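Positive phenol-degradative gene regulator (PDB 5FRY) senses phenols through this N-terminal domain and activates transcription of phenol-degradation genes, probably by binding ATP and specific DNA sequences. Local coordinates at residues G30-G35 against M39-T44; L54-G59 against Q141-A146; E80-M85 against T159-A164; G93-G98 against L113-N118. One frame throughout, in Å; residues are numbered along the deposited sequence.

How the contacts relate
Along the chain, contact 1 closes first. The segments of contacts 2 and 3 alternate, and contact 4 is nested inside the loops closed by both. Contact 1 is a hairpin whose second strand runs into helix 44-58, the first helix of contact 2; their centres lie about 26 Å apart and both touch the second subunit. Contacts 3 and 4 are neighbours, centres about 11 Å apart, joined by Tyr161 and Met94 beside the phenol pocket. Contact 2 lies across the centre of the chain from them, about 31 and 33 Å between centres. Leu34 packs on Leu81, so the hairpin whose other strand pairs with the second subunit leans on helix 60-84, which pocket residue Tyr161 also touches.

Contact 1. Residues G30-G35 against M39-T44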
loop_
_atom_site.group_PDB
_atom_site.type_symbol
_atom_site.label_atom_id
_atom_site.label_comp_id
_atom_site.label_asym_id
_atom_site.label_seq_id
_atom_site.Cartn_x
_atom_site.Cartn_y
_atom_site.Cartn_z
ATOM N N GLY A 30 4.433 -4.599 15.270
ATOM C CA GLY A 30 3.363 -4.363 14.316
ATOM C C GLY A 30 3.751 -3.207 13.415
ATOM O O GLY A 30 2.908 -2.471 12.904
ATOM N N SER A 31 5.048 -3.025 13.225
ATOM C CA SER A 31 5.500 -1.886 12.447
ATOM C C SER A 31 6.574 -2.310 11.455
ATOM O O SER A 31 7.144 -3.395 11.574
ATOM C CB SER A 31 6.023 -0.773 13.368
ATOM O OG SER A 31 7.335 -1.060 13.810
ATOM N N ILE A 32 6.785 -1.458 10.449
ATOM C CA ILE A 32 7.843 -1.611 9.469
ATOM C C ILE A 32 8.356 -0.219 9.117
ATOM O O ILE A 32 7.554 0.683 8.883
ATOM C CB ILE A 32 7.367 -2.297 8.177
ATOM C CG1 ILE A 32 6.710 -3.655 8.469
ATOM C CG2 ILE A 32 8.521 -2.456 7.200
ATOM C CD1 ILE A 32 6.194 -4.310 7.238
ATOM N N TRP A 33 9.670 -0.042 9.081
ATOM C CA TRP A 33 10.245 1.273 8.811
ATOM C C TRP A 33 11.292 1.167 7.729
ATOM O O TRP A 33 12.059 0.211 7.687
ATOM C CB TRP A 33 10.855 1.885 10.080
ATOM C CG TRP A 33 9.823 2.343 11.052
ATOM C CD1 TRP A 33 9.083 1.563 11.891
ATOM C CD2 TRP A 33 9.397 3.688 11.272
ATOM N NE1 TRP A 33 8.230 2.347 12.633
ATOM C CE2 TRP A 33 8.408 3.657 12.272
ATOM C CE3 TRP A 33 9.768 4.921 10.729
ATOM C CZ2 TRP A 33 7.768 4.809 12.728
ATOM C CZ3 TRP A 33 9.137 6.064 11.181
ATOM C CH2 TRP A 33 8.150 6.003 12.182
ATOM N N LEU A 34 11.295 2.144 6.834
ATOM C CA LEU A 34 12.299 2.227 5.781
ATOM C C LEU A 34 12.976 3.562 5.953
ATOM O O LEU A 34 12.368 4.593 5.706
ATOM C CB LEU A 34 11.668 2.096 4.399
ATOM C CG LEU A 34 12.566 2.309 3.178
ATOM C CD1 LEU A 34 13.711 1.325 3.172
ATOM C CD2 LEU A 34 11.750 2.161 1.910
ATOM N N GLY A 35 14.215 3.548 6.429
ATOM C CA GLY A 35 14.836 4.775 6.891
ATOM C C GLY A 35 13.946 5.310 7.996
ATOM O O GLY A 35 13.621 4.583 8.918
ATOM N N MET A 39 6.267 2.076 6.965
ATOM C CA MET A 39 5.712 1.395 5.787
ATOM C C MET A 39 4.626 0.386 6.189
ATOM O O MET A 39 4.597 -0.102 7.318
ATOM C CB MET A 39 6.810 0.651 5.016
ATOM C CG MET A 39 8.125 1.438 4.813
ATOM S SD MET A 39 7.956 2.821 3.686
ATOM C CE MET A 39 7.958 1.915 2.146
ATOM N N ILE A 40 3.749 0.050 5.249
ATOM C CA ILE A 40 2.945 -1.161 5.399
ATOM C C ILE A 40 3.157 -2.066 4.211
ATOM O O ILE A 40 3.566 -1.600 3.128
ATOM C CB ILE A 40 1.424 -0.898 5.533
ATOM C CG1 ILE A 40 0.879 -0.136 4.326
ATOM C CG2 ILE A 40 1.118 -0.134 6.817
ATOM C CD1 ILE A 40 -0.624 -0.129 4.322
ATOM N N LEU A 41 2.903 -3.360 4.421
ATOM C CA LEU A 41 2.783 -4.312 3.302
ATOM C C LEU A 41 1.338 -4.342 2.870
ATOM O O LEU A 41 0.457 -4.626 3.687
ATOM C CB LEU A 41 3.231 -5.717 3.709
ATOM C CG LEU A 41 4.723 -5.970 3.940
ATOM C CD1 LEU A 41 4.909 -7.195 4.841
ATOM C CD2 LEU A 41 5.472 -6.134 2.634
ATOM N N LEU A 42 1.083 -4.073 1.596
ATOM C CA LEU A 42 -0.288 -3.998 1.108
ATOM C C LEU A 42 -0.466 -4.928 -0.078
ATOM O O LEU A 42 0.373 -4.952 -0.936
ATOM C CB LEU A 42 -0.638 -2.556 0.712
ATOM C CG LEU A 42 -2.079 -2.311 0.286
ATOM C CD1 LEU A 42 -3.030 -2.612 1.423
ATOM C CD2 LEU A 42 -2.229 -0.848 -0.163
ATOM N N HIS A 43 -1.554 -5.704 -0.099
ATOM C CA HIS A 43 -1.817 -6.644 -1.198
ATOM C C HIS A 43 -2.023 -5.885 -2.511
ATOM O O HIS A 43 -2.808 -4.947 -2.570
ATOM C CB HIS A 43 -3.051 -7.486 -0.880
ATOM C CG HIS A 43 -2.997 -8.150 0.463
ATOM N ND1 HIS A 43 -3.137 -7.451 1.642
ATOM C CD2 HIS A 43 -2.785 -9.441 0.817
ATOM C CE1 HIS A 43 -3.030 -8.278 2.662
ATOM N NE2 HIS A 43 -2.812 -9.494 2.188
ATOM N N THR A 44 -1.301 -6.248 -3.556
ATOM C CA THR A 44 -1.482 -5.531 -4.808
ATOM C C THR A 44 -2.925 -5.671 -5.269
ATOM O O THR A 44 -3.449 -4.787 -5.910
ATOM C CB THR A 44 -0.540 -6.039 -5.892
ATOM O OG1 THR A 44 -0.850 -7.412 -6.175
ATOM C CG2 THR A 44 0.905 -5.928 -5.426
HETATM O O HOH W 1 4.432 -0.071 9.930
#
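Met39 meets Ile32 through its backbone and Leu34 through its side chain. Met39 N donates a nearly straight hydrogen bond to Ile32 O, 2.7 Å long. The return link from Ile32 N to Met39 O is not direct. A water stands between them, accepting from Ile32 N at 2.8 Å and lying 2.6 Å from Met39 O. The strands are strongly splayed there, with 113° between their directions.

From CB outward, the Met39 side chain first passes the methyl CG2 of Ile32, 4.2 Å from Met39 CB. Met39 CG stands anti to the carbonyl carbon (chi1 -44°) and comes to 3.6 Å from Leu34 CB. SD lies over the same Leu34 CB. The chain bends again at chi2 and chi3, which folds Met39 CE back to 3.8 Å from Leu34 CD2. Met39 therefore lies slantwise across Leu34, touching it with CG, SD and CE. Separately, Ile32 CD1 reaches Leu41 CD1 at 4.0 Å, the two side chains crossing at about a right angle.

Leu34 also packs on Asp78 and Leu81 of helix 60-84. Leu41 packs on Leu41 of the second subunit. This is a splayed antiparallel beta hairpin, whose outer strand 37-43 pairs antiparallel with a strand of the second subunit to make a sheet continuous across the dimer.

Contact 2. Residues L54-G59 against Q141-A146; sequences LVDTLG and QMFGVA
Val55 and Phe143 make the apolar contact between these segments, approaching from opposite directions. The far end of the Phe143 ring fits against the branched end of Val55. Val55 CG2 is 3.6 Å from Phe143 CZ, and Val55 CB is 3.7 Å from the same atom. The second methyl, Val55 CG1, lies nearer the next ring carbon, 3.9 Å from Phe143 CE1. Both methyls lie on the same side of the ring plane, and CG2 sits obliquely to the ring, neither over its face nor at its edge. Val55 CG1 is anti to the backbone N (chi1 172°), which sets the two methyls beside CZ and CE1. Asp56 OD1 lies at the ring edge, near its plane, 4.5 Å from Phe143 CE1.

The contact is helix-to-helix packing at the surface. It ties the C-terminal part of helix 44-58 to Phe143 of helix 134-143, and so joins parts of the activator-of-aromatic-catabolism and V4R sequence families. The Phe143 side chain is about 13 Å from the bound zinc ion, so it takes no direct part in that site.

Further out, Phe143 also rests on Arg51 of helix 44-58, and its ring meets that of His139 with the planes about 30° apart. Val55 also packs on Ala63 of helix 60-84. Gly144, with a positive phi of 80°, turns the chain away after Phe143. Gly59 likewise has positive phi and stands at the N-cap of helix 60-84. On the same helix as Val55, Leu54 and Leu58 each pack on their own counterparts in the second subunit.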
loop_
_atom_site.group_PDB
_atom_site.type_symbol
_atom_site.label_atom_id
_atom_site.label_comp_id
_atom_site.label_asym_id
_atom_site.label_seq_id
_atom_site.Cartn_x
_atom_site.Cartn_y
_atom_site.Cartn_z
ATOM N N LEU A 54 -12.039 3.798 -8.095
ATOM C CA LEU A 54 -11.705 5.183 -8.398
ATOM C C LEU A 54 -11.890 5.501 -9.880
ATOM O O LEU A 54 -12.309 6.603 -10.225
ATOM C CB LEU A 54 -10.273 5.514 -7.967
ATOM C CG LEU A 54 -10.063 5.634 -6.462
ATOM C CD1 LEU A 54 -8.669 6.122 -6.179
ATOM C CD2 LEU A 54 -11.097 6.552 -5.816
ATOM N N VAL A 55 -11.584 4.550 -10.755
ATOM C CA VAL A 55 -11.764 4.784 -12.185
ATOM C C VAL A 55 -13.251 4.830 -12.504
ATOM O O VAL A 55 -13.769 5.843 -12.983
ATOM C CB VAL A 55 -11.084 3.699 -13.047
ATOM C CG1 VAL A 55 -11.464 3.865 -14.513
ATOM C CG2 VAL A 55 -9.567 3.744 -12.868
ATOM N N ASP A 56 -13.925 3.724 -12.200
ATOM C CA ASP A 56 -15.367 3.571 -12.382
ATOM C C ASP A 56 -16.202 4.752 -11.890
ATOM O O ASP A 56 -17.239 5.061 -12.480
ATOM C CB ASP A 56 -15.847 2.292 -11.682
ATOM C CG ASP A 56 -15.428 1.027 -12.414
ATOM O OD1 ASP A 56 -15.220 1.093 -13.647
ATOM O OD2 ASP A 56 -15.311 -0.037 -11.760
ATOM N N THR A 57 -15.780 5.417 -10.819
ATOM C CA THR A 57 -16.590 6.527 -10.314
ATOM C C THR A 57 -15.982 7.907 -10.572
ATOM O O THR A 57 -16.711 8.899 -10.654
ATOM C CB THR A 57 -16.865 6.397 -8.800
ATOM O OG1 THR A 57 -17.588 5.193 -8.534
ATOM C CG2 THR A 57 -17.643 7.599 -8.280
ATOM N N LEU A 58 -14.661 7.984 -10.696
ATOM C CA LEU A 58 -14.012 9.273 -10.930
ATOM C C LEU A 58 -13.536 9.413 -12.374
ATOM O O LEU A 58 -13.273 10.520 -12.838
ATOM C CB LEU A 58 -12.823 9.474 -9.984
ATOM C CG LEU A 58 -12.974 9.241 -8.477
ATOM C CD1 LEU A 58 -11.612 9.292 -7.784
ATOM C CD2 LEU A 58 -13.925 10.240 -7.847
ATOM N N GLY A 59 -13.400 8.288 -13.071
ATOM C CA GLY A 59 -12.902 8.295 -14.436
ATOM C C GLY A 59 -11.408 8.058 -14.504
ATOM O O GLY A 59 -10.685 8.379 -13.565
ATOM N N GLN A 141 -5.409 -7.044 -14.947
ATOM C CA GLN A 141 -6.342 -7.974 -14.330
ATOM C C GLN A 141 -7.645 -7.294 -13.919
ATOM O O GLN A 141 -8.674 -7.950 -13.794
ATOM C CB GLN A 141 -5.690 -8.648 -13.129
ATOM C CG GLN A 141 -4.538 -9.562 -13.520
ATOM C CD GLN A 141 -4.042 -10.408 -12.364
ATOM O OE1 GLN A 141 -3.819 -9.902 -11.261
ATOM N NE2 GLN A 141 -3.869 -11.708 -12.609
ATOM N N MET A 142 -7.614 -5.976 -13.744
ATOM C CA MET A 142 -8.817 -5.240 -13.364
ATOM C C MET A 142 -9.606 -4.686 -14.556
ATOM O O MET A 142 -10.828 -4.535 -14.468
ATOM C CB MET A 142 -8.468 -4.083 -12.420
ATOM C CG MET A 142 -7.817 -4.492 -11.098
ATOM S SD MET A 142 -8.759 -5.693 -10.133
ATOM C CE MET A 142 -10.214 -4.748 -9.663
ATOM N N PHE A 143 -8.919 -4.387 -15.658
ATOM C CA PHE A 143 -9.513 -3.660 -16.783
ATOM C C PHE A 143 -9.217 -4.297 -18.140
ATOM O O PHE A 143 -9.734 -3.850 -19.160
ATOM C CB PHE A 143 -9.004 -2.205 -16.833
ATOM C CG PHE A 143 -9.362 -1.366 -15.628
ATOM C CD1 PHE A 143 -10.633 -0.820 -15.491
ATOM C CD2 PHE A 143 -8.411 -1.093 -14.650
ATOM C CE1 PHE A 143 -10.956 -0.032 -14.386
ATOM C CE2 PHE A 143 -8.724 -0.319 -13.547
ATOM C CZ PHE A 143 -9.997 0.218 -13.413
ATOM N N GLY A 144 -8.363 -5.313 -18.160
ATOM C CA GLY A 144 -7.863 -5.839 -19.418
ATOM C C GLY A 144 -6.740 -4.962 -19.937
ATOM O O GLY A 144 -6.306 -4.040 -19.247
ATOM N N VAL A 145 -6.260 -5.250 -21.142
ATOM C CA VAL A 145 -5.219 -4.434 -21.765
ATOM C C VAL A 145 -5.714 -2.997 -21.952
ATOM O O VAL A 145 -6.878 -2.772 -22.279
ATOM C CB VAL A 145 -4.774 -5.021 -23.133
ATOM C CG1 VAL A 145 -3.758 -4.108 -23.813
ATOM C CG2 VAL A 145 -4.201 -6.416 -22.960
ATOM N N ALA A 146 -4.830 -2.022 -21.735
ATOM C CA ALA A 146 -5.208 -0.609 -21.809
ATOM C C ALA A 146 -4.708 0.069 -23.085
ATOM O O ALA A 146 -3.709 -0.342 -23.673
ATOM C CB ALA A 146 -4.692 0.143 -20.578
#

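Contact 3. Residues E80-M85 against T159-A164; sequences ELAKTM and TGYTSA. With ERH (3,4-dimethylphenol), chain D.
Ala82 of helix 60-84 and Tyr161 of helix 152-166 have their CA atoms 9.5 Å apart; the Ala82 CB points at the other helix, while the tyrosine reaches across with its ring. The second segment is regular helix: Ala164 N bonds to Gly160 O, and Thr159 O accepts from both Ser163 N and Ser163 OG, which reach it from opposite faces of its plane.

The CG of Tyr161 is anti to the backbone N (chi1 179°), which extends the ring toward helix 60-84. Tyr161 OH comes to 3.4 Å from Ala82 CB, and that methyl approaches the ring obliquely. The polar partner of this hydroxyl is Met94 O, to which it is hydrogen-bonded. On the more exposed side of the contact, Lys83, extended beyond CG, bonds with NZ to Ala164 O at 3.1 Å. The ammonium group stands well above the carbonyl plane, not on a lone pair.

The inner end of the tyrosine touches the ligand. Methyl C09 of 3,4-dimethylphenol lies 3.3 Å from Tyr161 CD1 and just as close to its CB. The same methyl is 3.7 Å from Thr162 OG1, which is tied to Ala158 O and Tyr172 OH. Tyr161 thus connects an interhelical packing contact to one wall of the phenol-binding pocket of this sensory domain.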
loop_
_atom_site.group_PDB
_atom_site.type_symbol
_atom_site.label_atom_id
_atom_site.label_comp_id
_atom_site.label_asym_id
_atom_site.label_seq_id
_atom_site.Cartn_x
_atom_site.Cartn_y
_atom_site.Cartn_z
ATOM N N GLU A 80 14.860 11.438 0.237
ATOM C CA GLU A 80 15.342 11.978 1.513
ATOM C C GLU A 80 16.213 10.957 2.212
ATOM O O GLU A 80 17.209 11.316 2.850
ATOM C CB GLU A 80 14.184 12.377 2.430
ATOM C CG GLU A 80 13.362 13.534 1.903
ATOM C CD GLU A 80 12.093 13.757 2.704
ATOM O OE1 GLU A 80 11.861 13.017 3.696
ATOM O OE2 GLU A 80 11.317 14.667 2.340
ATOM N N LEU A 81 15.827 9.688 2.104
ATOM C CA LEU A 81 16.604 8.605 2.682
ATOM C C LEU A 81 17.944 8.482 1.952
ATOM O O LEU A 81 18.984 8.294 2.582
ATOM C CB LEU A 81 15.819 7.286 2.638
ATOM C CG LEU A 81 16.573 6.008 3.009
ATOM C CD1 LEU A 81 17.217 6.171 4.376
ATOM C CD2 LEU A 81 15.668 4.786 2.995
ATOM N N ALA A 82 17.923 8.628 0.631
ATOM C CA ALA A 82 19.130 8.459 -0.171
ATOM C C ALA A 82 20.119 9.583 0.093
ATOM O O ALA A 82 21.329 9.366 0.121
ATOM C CB ALA A 82 18.782 8.395 -1.656
ATOM N N LYS A 83 19.600 10.785 0.288
ATOM C CA LYS A 83 20.455 11.942 0.547
ATOM C C LYS A 83 21.225 11.800 1.867
ATOM O O LYS A 83 22.250 12.457 2.046
ATOM C CB LYS A 83 19.628 13.235 0.567
ATOM C CG LYS A 83 19.308 13.846 -0.800
ATOM C CD LYS A 83 18.080 14.714 -0.635
ATOM C CE LYS A 83 17.640 15.405 -1.901
ATOM N NZ LYS A 83 16.770 16.584 -1.533
ATOM N N THR A 84 20.739 10.942 2.758
ATOM C CA THR A 84 21.427 10.674 4.015
ATOM C C THR A 84 22.727 9.924 3.749
ATOM O O THR A 84 23.796 10.333 4.201
ATOM C CB THR A 84 20.551 9.847 4.974
ATOM O OG1 THR A 84 19.916 8.785 4.251
ATOM C CG2 THR A 84 19.487 10.725 5.615
ATOM N N MET A 85 22.627 8.826 3.007
ATOM C CA MET A 85 23.796 8.043 2.627
ATOM C C MET A 85 24.362 8.561 1.310
ATOM O O MET A 85 24.083 8.013 0.244
ATOM C CB MET A 85 23.436 6.562 2.502
ATOM C CG MET A 85 22.312 6.278 1.518
ATOM S SD MET A 85 21.294 4.874 2.011
ATOM C CE MET A 85 19.969 5.707 2.883
ATOM N N THR A 159 9.405 10.367 -11.052
ATOM C CA THR A 159 9.378 11.817 -11.116
ATOM C C THR A 159 9.760 12.449 -9.771
ATOM O O THR A 159 10.662 13.316 -9.698
ATOM C CB THR A 159 7.982 12.294 -11.561
ATOM O OG1 THR A 159 7.693 11.734 -12.852
ATOM C CG2 THR A 159 7.904 13.796 -11.632
ATOM N N GLY A 160 9.102 11.988 -8.711
ATOM C CA GLY A 160 9.217 12.589 -7.392
ATOM C C GLY A 160 10.612 12.433 -6.840
ATOM O O GLY A 160 11.207 13.404 -6.375
ATOM N N TYR A 161 11.134 11.220 -6.935
ATOM C CA TYR A 161 12.471 10.891 -6.458
ATOM C C TYR A 161 13.524 11.684 -7.214
ATOM O O TYR A 161 14.352 12.339 -6.606
ATOM C CB TYR A 161 12.747 9.392 -6.606
ATOM C CG TYR A 161 14.143 8.990 -6.157
ATOM C CD1 TYR A 161 15.248 9.174 -6.991
ATOM C CD2 TYR A 161 14.357 8.443 -4.900
ATOM C CE1 TYR A 161 16.529 8.829 -6.578
ATOM C CE2 TYR A 161 15.626 8.081 -4.488
ATOM C CZ TYR A 161 16.707 8.272 -5.331
ATOM O OH TYR A 161 17.964 7.905 -4.909
ATOM N N THR A 162 13.483 11.621 -8.545
ATOM C CA THR A 162 14.505 12.295 -9.346
ATOM C C THR A 162 14.420 13.785 -9.130
ATOM O O THR A 162 15.437 14.473 -8.997
ATOM C CB THR A 162 14.345 11.984 -10.832
ATOM O OG1 THR A 162 14.175 10.566 -10.996
ATOM C CG2 THR A 162 15.579 12.497 -11.638
ATOM N N SER A 163 13.205 14.297 -9.118
ATOM C CA SER A 163 13.005 15.726 -8.870
ATOM C C SER A 163 13.570 16.167 -7.528
ATOM O O SER A 163 14.207 17.211 -7.454
ATOM C CB SER A 163 11.530 16.088 -8.956
ATOM O OG SER A 163 11.087 15.980 -10.295
ATOM N N ALA A 164 13.360 15.384 -6.472
ATOM C CA ALA A 164 13.827 15.809 -5.150
ATOM C C ALA A 164 15.349 15.760 -5.086
ATOM O O ALA A 164 16.010 16.636 -4.499
ATOM C CB ALA A 164 13.196 14.940 -4.073
HETATM O O01 ERH D . 11.397 3.112 -10.544
HETATM C C02 ERH D . 13.861 5.302 -12.391
HETATM C C03 ERH D . 13.322 6.309 -10.191
HETATM C C04 ERH D . 14.051 6.310 -11.517
HETATM C C05 ERH D . 12.921 4.168 -12.046
HETATM C C06 ERH D . 12.484 5.299 -9.883
HETATM C C07 ERH D . 12.272 4.167 -10.865
HETATM C C08 ERH D . 14.590 5.303 -13.717
HETATM C C09 ERH D . 13.534 7.441 -9.210
#

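Contact 4. Residues G93-G98 against L113-N118; sequences GMLEMG and LTVDIN
Leu95 meets Val115 and Ile117 in a rotamer uncommon for leucine. With CG anti to the backbone N, chi2 is -76°, so neither methyl is anti to CA. This single side chain carries the 93-98 side of the contact.

Two residues of strand 109-118 receive it. Val115 and Ile117 are two positions apart and face the same way. Leu95 and Val115 reach toward each other tip to tip, with Leu95 CD1 4.1 Å from Val115 CG1. Ile117 sends its longer branch beside the base of the leucine, placing Ile117 CD1 4.0 Å from Leu95 CB. Leu95 is therefore touched at its tip by one strand residue and at its root by the other.

The strand is an outer one of the antiparallel four-stranded sheet. Tyr124 of the adjacent strand packs on both Leu95 and Ile117, while Leu165 and Met166 of helix 152-166 add to the same apolar cluster. The Leu95 side chain lies about 5 Å from the bound 3,4-dimethylphenol.

No hydrogen bond crosses between the segments. Leu95 and the strand are thus held here by non-directional apolar packing at ordinary contact distances.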
loop_
_atom_site.group_PDB
_atom_site.type_symbol
_atom_site.label_atom_id
_atom_site.label_comp_id
_atom_site.label_asym_id
_atom_site.label_seq_id
_atom_site.Cartn_x
_atom_site.Cartn_y
_atom_site.Cartn_z
ATOM N N GLY A 93 25.395 7.205 -8.436
ATOM C CA GLY A 93 25.195 6.357 -7.273
ATOM C C GLY A 93 23.992 6.824 -6.482
ATOM O O GLY A 93 23.218 6.013 -5.966
ATOM N N MET A 94 23.835 8.141 -6.398
ATOM C CA MET A 94 22.682 8.739 -5.744
ATOM C C MET A 94 21.392 8.394 -6.487
ATOM O O MET A 94 20.416 7.931 -5.893
ATOM C CB MET A 94 22.846 10.260 -5.657
ATOM C CG MET A 94 24.067 10.712 -4.887
ATOM S SD MET A 94 24.097 10.050 -3.203
ATOM C CE MET A 94 22.437 10.451 -2.643
ATOM N N LEU A 95 21.398 8.650 -7.790
ATOM C CA LEU A 95 20.265 8.355 -8.653
ATOM C C LEU A 95 19.881 6.887 -8.547
ATOM O O LEU A 95 18.706 6.548 -8.383
ATOM C CB LEU A 95 20.604 8.722 -10.100
ATOM C CG LEU A 95 19.586 8.500 -11.220
ATOM C CD1 LEU A 95 19.489 7.024 -11.617
ATOM C CD2 LEU A 95 18.222 9.040 -10.831
ATOM N N GLU A 96 20.895 6.024 -8.603
ATOM C CA GLU A 96 20.688 4.584 -8.661
ATOM C C GLU A 96 20.000 4.028 -7.417
ATOM O O GLU A 96 19.553 2.876 -7.415
ATOM C CB GLU A 96 22.030 3.864 -8.881
ATOM C CG GLU A 96 21.894 2.341 -8.989
ATOM C CD GLU A 96 23.168 1.644 -9.455
ATOM O OE1 GLU A 96 24.224 1.837 -8.816
ATOM O OE2 GLU A 96 23.108 0.899 -10.460
ATOM N N MET A 97 19.910 4.834 -6.366
ATOM C CA MET A 97 19.250 4.375 -5.159
ATOM C C MET A 97 17.734 4.355 -5.376
ATOM O O MET A 97 17.043 3.510 -4.808
ATOM C CB MET A 97 19.643 5.240 -3.960
ATOM C CG MET A 97 20.973 4.828 -3.327
ATOM S SD MET A 97 21.578 5.890 -1.970
ATOM C CE MET A 97 21.987 7.367 -2.879
ATOM N N GLY A 98 17.240 5.275 -6.199
ATOM C CA GLY A 98 15.851 5.292 -6.630
ATOM C C GLY A 98 15.376 3.936 -7.117
ATOM O O GLY A 98 14.569 3.274 -6.453
ATOM N N LEU A 113 19.012 2.095 -18.173
ATOM C CA LEU A 113 19.453 1.783 -19.531
ATOM C C LEU A 113 20.601 2.722 -19.908
ATOM O O LEU A 113 21.757 2.301 -19.998
ATOM C CB LEU A 113 18.279 1.894 -20.518
ATOM C CG LEU A 113 18.419 1.289 -21.920
ATOM C CD1 LEU A 113 18.829 -0.183 -21.858
ATOM C CD2 LEU A 113 17.125 1.445 -22.713
ATOM N N THR A 114 20.290 3.998 -20.107
ATOM C CA THR A 114 21.335 5.014 -20.124
ATOM C C THR A 114 20.910 6.166 -19.214
ATOM O O THR A 114 19.739 6.544 -19.187
ATOM C CB THR A 114 21.647 5.519 -21.555
ATOM O OG1 THR A 114 22.762 6.420 -21.512
ATOM C CG2 THR A 114 20.451 6.217 -22.177
ATOM N N VAL A 115 21.850 6.700 -18.438
ATOM C CA VAL A 115 21.530 7.820 -17.558
ATOM C C VAL A 115 22.661 8.837 -17.497
ATOM O O VAL A 115 23.769 8.521 -17.067
ATOM C CB VAL A 115 21.216 7.350 -16.119
ATOM C CG1 VAL A 115 20.534 8.465 -15.333
ATOM C CG2 VAL A 115 20.346 6.124 -16.144
ATOM N N ASP A 116 22.368 10.058 -17.937
ATOM C CA ASP A 116 23.294 11.183 -17.811
ATOM C C ASP A 116 22.765 12.105 -16.737
ATOM O O ASP A 116 21.643 12.598 -16.843
ATOM C CB ASP A 116 23.435 11.951 -19.130
ATOM C CG ASP A 116 24.362 11.268 -20.122
ATOM O OD1 ASP A 116 25.280 10.532 -19.690
ATOM O OD2 ASP A 116 24.173 11.487 -21.339
ATOM N N ILE A 117 23.554 12.331 -15.693
ATOM C CA ILE A 117 23.090 13.156 -14.592
ATOM C C ILE A 117 24.231 13.983 -13.994
ATOM O O ILE A 117 25.303 13.457 -13.693
ATOM C CB ILE A 117 22.410 12.285 -13.489
ATOM C CG1 ILE A 117 21.728 13.163 -12.437
ATOM C CG2 ILE A 117 23.400 11.314 -12.861
ATOM C CD1 ILE A 117 21.397 12.455 -11.140
ATOM N N ASN A 118 24.005 15.292 -13.901
ATOM C CA ASN A 118 24.819 16.175 -13.066
ATOM C C ASN A 118 23.910 17.095 -12.271
ATOM O O ASN A 118 23.195 17.926 -12.847
ATOM C CB ASN A 118 25.801 17.009 -13.893
ATOM C CG ASN A 118 26.838 17.713 -13.014
ATOM O OD1 ASN A 118 26.537 18.701 -12.339
ATOM N ND2 ASN A 118 28.057 17.187 -13.001
#